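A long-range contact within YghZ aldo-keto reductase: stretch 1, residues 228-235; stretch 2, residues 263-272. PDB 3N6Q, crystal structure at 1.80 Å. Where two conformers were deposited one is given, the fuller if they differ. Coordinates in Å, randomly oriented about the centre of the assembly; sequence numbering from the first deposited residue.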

# COMPACT_ATOMS: atom_id res chain seq x y z
N GLY B 228 22.73 -36.94 -9.19
CA GLY B 228 23.46 -38.14 -8.85
C GLY B 228 24.50 -38.49 -9.88
O GLY B 228 25.38 -39.26 -9.60
N LEU B 229 24.43 -37.93 -11.09
CA LEU B 229 25.48 -38.27 -12.06
C LEU B 229 26.86 -37.81 -11.55
O LEU B 229 27.87 -38.42 -11.86
N LEU B 230 26.89 -36.77 -10.74
CA LEU B 230 28.20 -36.23 -10.30
C LEU B 230 28.50 -36.56 -8.85
O LEU B 230 29.02 -35.72 -8.10
N THR B 231 28.14 -37.78 -8.45
CA THR B 231 28.41 -38.29 -7.11
C THR B 231 29.04 -39.68 -7.25
O THR B 231 29.34 -40.13 -8.36
N GLY B 232 29.17 -40.39 -6.14
CA GLY B 232 29.47 -41.84 -6.20
C GLY B 232 28.48 -42.72 -6.97
O GLY B 232 28.83 -43.81 -7.45
N LYS B 233 27.24 -42.24 -7.13
CA LYS B 233 26.09 -43.11 -7.35
C LYS B 233 26.18 -44.10 -8.50
O LYS B 233 25.84 -45.27 -8.34
N TYR B 234 26.65 -43.67 -9.66
CA TYR B 234 26.53 -44.51 -10.85
C TYR B 234 27.81 -45.21 -11.30
O TYR B 234 27.80 -45.96 -12.28
N LEU B 235 28.87 -45.05 -10.52
CA LEU B 235 30.20 -45.53 -10.91
C LEU B 235 30.30 -47.06 -11.00
O LEU B 235 30.63 -47.74 -10.02
N ASN B 263 29.94 -42.99 -21.38
CA ASN B 263 29.57 -42.08 -20.29
C ASN B 263 30.28 -42.49 -19.00
O ASN B 263 30.86 -41.65 -18.31
N LEU B 264 30.14 -43.76 -18.64
CA LEU B 264 30.67 -44.28 -17.39
C LEU B 264 32.19 -44.18 -17.31
O LEU B 264 32.74 -43.93 -16.22
N ASN B 265 32.85 -44.46 -18.44
CA ASN B 265 34.30 -44.35 -18.50
C ASN B 265 34.75 -42.92 -18.16
O ASN B 265 35.73 -42.70 -17.39
N SER B 266 34.11 -41.94 -18.78
CA SER B 266 34.43 -40.56 -18.46
C SER B 266 34.08 -40.18 -17.04
O SER B 266 34.81 -39.43 -16.42
N LEU B 267 32.94 -40.65 -16.51
CA LEU B 267 32.66 -40.34 -15.09
C LEU B 267 33.69 -40.95 -14.13
O LEU B 267 34.03 -40.32 -13.10
N ARG B 268 34.18 -42.15 -14.46
CA ARG B 268 35.25 -42.78 -13.73
C ARG B 268 36.52 -41.92 -13.75
O ARG B 268 37.14 -41.73 -12.74
N LEU B 269 36.87 -41.37 -14.90
CA LEU B 269 38.09 -40.55 -15.00
C LEU B 269 37.90 -39.20 -14.28
O LEU B 269 38.81 -38.70 -13.59
N LEU B 270 36.70 -38.66 -14.35
CA LEU B 270 36.41 -37.48 -13.51
C LEU B 270 36.53 -37.77 -12.01
O LEU B 270 37.09 -36.92 -11.26
N ASN B 271 36.10 -38.95 -11.56
CA ASN B 271 36.18 -39.30 -10.14
C ASN B 271 37.65 -39.46 -9.73
O ASN B 271 38.05 -39.12 -8.57
N GLU B 272 38.45 -40.02 -10.66
CA GLU B 272 39.90 -40.08 -10.44
C GLU B 272 40.54 -38.70 -10.27
O GLU B 272 41.40 -38.53 -9.35

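Residues 263-272 form part of a longer helix, held by regular i to i+4 backbone hydrogen bonds, and one side of it packs against the irregular segment 228-235. No hydrogen bond joins the two stretches; the contact, which buries 358 Å² in total, rests mainly on leucine side chains and on methyl groups set against backbone carbonyls.

At the start of the helical stretch, Asn263 lies out of reach of the loop, and both polar atoms of its side chain are hydrogen-bonded elsewhere in the structure. Leu264 makes the first contact. Its CA-to-CB bond points sideways, but with chi1 m and chi2 t the end of the side chain comes nearer to the loop, and CD2 lies 3.2 Å from Tyr234 O. The tyrosine thus meets the helix through its backbone: its CA-to-CB bond points toward the helix, yet with chi1 m the ring end leads away. Asn265 and Ser266 are also out of reach of the loop, and Ser266 OG is hydrogen-bonded elsewhere in the structure.

Leu267 is buried and points toward the loop, where it touches three residues. In the m, t rotamer its CD2 methyl approaches Leu229 O at 3.5 Å and also reaches Leu230, whose CD2 lies 4.5 Å from Leu267 CD2. Leu230 is likewise m, t; its CA-to-CB bond points away from the helix, but its end comes nearer. The third partner is Leu235, whose CD2 sits 4.0 Å from Leu267 CB and 3.7 Å from Leu267 O. That carbonyl also accepts the helical hydrogen bond from Asn271 N, at 2.9 Å between Leu267 O and Asn271 N, so the methyl packs beside a backbone group already paired within the helix.

Arg268 CA and Leu235 CA, 6.4 Å apart, are the nearest pair of CA atoms across the contact. The CA-to-CB bond of Arg268 points sideways, and chi1 m with chi2 t carries the aliphatic part of the chain past the leucine: Arg268 CG is 4.2 Å from Leu235 CD2, while Arg268 N is 3.9 Å from the same methyl. The guanidinium instead lies near the helix's own Asn265, with Arg268 NH1 3.0 Å from Asn265 OD1.

Leu269 points away and takes no part. Leu270 does point toward the loop, but its nearest approach is Leu270 CD1 to Leu230 CD2, 5.1 Å. One turn beyond Leu267, Asn271 (chi1 t) points toward the loop, and its CG lies 3.7 Å from Leu235 CD1, an apolar approach to a polar side chain. Leu235, also m, t, therefore spans this part of the helix, with CD2 nearest Leu267 and Arg268, and CD1 closest to Asn271, which CD2 also borders; it has the largest area covered by the other stretch. Glu272 remains out of reach.

The loop supplies its own polar order: Thr231 OG1, with chi1 p, donates to Gly228 O at 2.9 Å and accepts from Lys233 N at 2.9 Å.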

# COMPACT_ATOMS: atom_id res chain seq x y z
CB LEU B 229 25.21 -37.67 -13.44
CG LEU B 229 24.02 -38.32 -14.16
CD1 LEU B 229 23.84 -37.60 -15.50
CD2 LEU B 229 24.33 -39.78 -14.38
CB LEU B 230 28.20 -34.70 -10.51
CG LEU B 230 28.15 -34.30 -11.99
CD1 LEU B 230 27.89 -32.80 -12.16
CD2 LEU B 230 29.50 -34.68 -12.68
CB THR B 231 27.12 -38.44 -6.24
OG1 THR B 231 26.29 -39.48 -6.81
CG2 THR B 231 26.35 -37.13 -6.10
CB LYS B 233 24.78 -42.32 -7.40
CG LYS B 233 24.15 -42.12 -6.02
CD LYS B 233 22.93 -41.19 -6.07
CE LYS B 233 23.28 -39.79 -5.47
NZ LYS B 233 22.09 -38.86 -5.55
CB TYR B 234 25.84 -43.75 -12.00
CG TYR B 234 24.46 -43.33 -11.59
CD1 TYR B 234 24.19 -42.03 -11.21
CD2 TYR B 234 23.44 -44.28 -11.43
CE1 TYR B 234 22.95 -41.64 -10.75
CE2 TYR B 234 22.18 -43.90 -10.96
CZ TYR B 234 21.95 -42.58 -10.63
OH TYR B 234 20.71 -42.17 -10.17
CB LEU B 235 31.28 -44.95 -9.98
CG LEU B 235 31.45 -43.42 -10.04
CD1 LEU B 235 32.30 -42.87 -8.88
CD2 LEU B 235 31.99 -42.94 -11.38
CB ASN B 263 28.07 -42.13 -19.99
CG ASN B 263 27.21 -41.50 -21.07
OD1 ASN B 263 26.00 -41.75 -21.06
ND2 ASN B 263 27.77 -40.63 -21.93
CB LEU B 264 30.25 -45.74 -17.18
CG LEU B 264 28.77 -45.86 -16.80
CD1 LEU B 264 28.23 -47.28 -17.04
CD2 LEU B 264 28.52 -45.41 -15.37
CB ASN B 265 34.84 -44.72 -19.88
CG ASN B 265 36.33 -45.01 -19.85
OD1 ASN B 265 36.78 -45.96 -19.19
ND2 ASN B 265 37.11 -44.20 -20.55
CB SER B 266 33.80 -39.59 -19.44
OG SER B 266 34.56 -39.58 -20.64
CB LEU B 267 31.26 -40.80 -14.67
CG LEU B 267 30.13 -40.05 -15.36
CD1 LEU B 267 28.87 -40.89 -15.20
CD2 LEU B 267 29.99 -38.65 -14.67
CB ARG B 268 35.53 -44.21 -14.24
CG ARG B 268 34.40 -45.24 -13.92
CD ARG B 268 34.67 -46.68 -14.47
NE ARG B 268 33.85 -47.07 -15.63
CZ ARG B 268 34.34 -47.50 -16.79
NH1 ARG B 268 35.65 -47.56 -16.96
NH2 ARG B 268 33.52 -47.83 -17.79
CB LEU B 269 38.42 -40.31 -16.46
CG LEU B 269 38.99 -41.54 -17.20
CD1 LEU B 269 38.93 -41.26 -18.74
CD2 LEU B 269 40.43 -41.77 -16.72
CB LEU B 270 35.04 -36.88 -13.86
CG LEU B 270 34.99 -36.20 -15.24
CD1 LEU B 270 33.47 -36.05 -15.59
CD2 LEU B 270 35.69 -34.83 -15.12
CB ASN B 271 35.43 -40.63 -9.88
CG ASN B 271 35.41 -41.00 -8.42
OD1 ASN B 271 35.06 -40.19 -7.57
ND2 ASN B 271 35.85 -42.23 -8.11
CB GLU B 272 40.60 -40.96 -11.48
CG GLU B 272 40.25 -42.39 -11.31
CD GLU B 272 40.85 -43.33 -12.38
OE1 GLU B 272 41.54 -42.86 -13.31
OE2 GLU B 272 40.56 -44.52 -12.30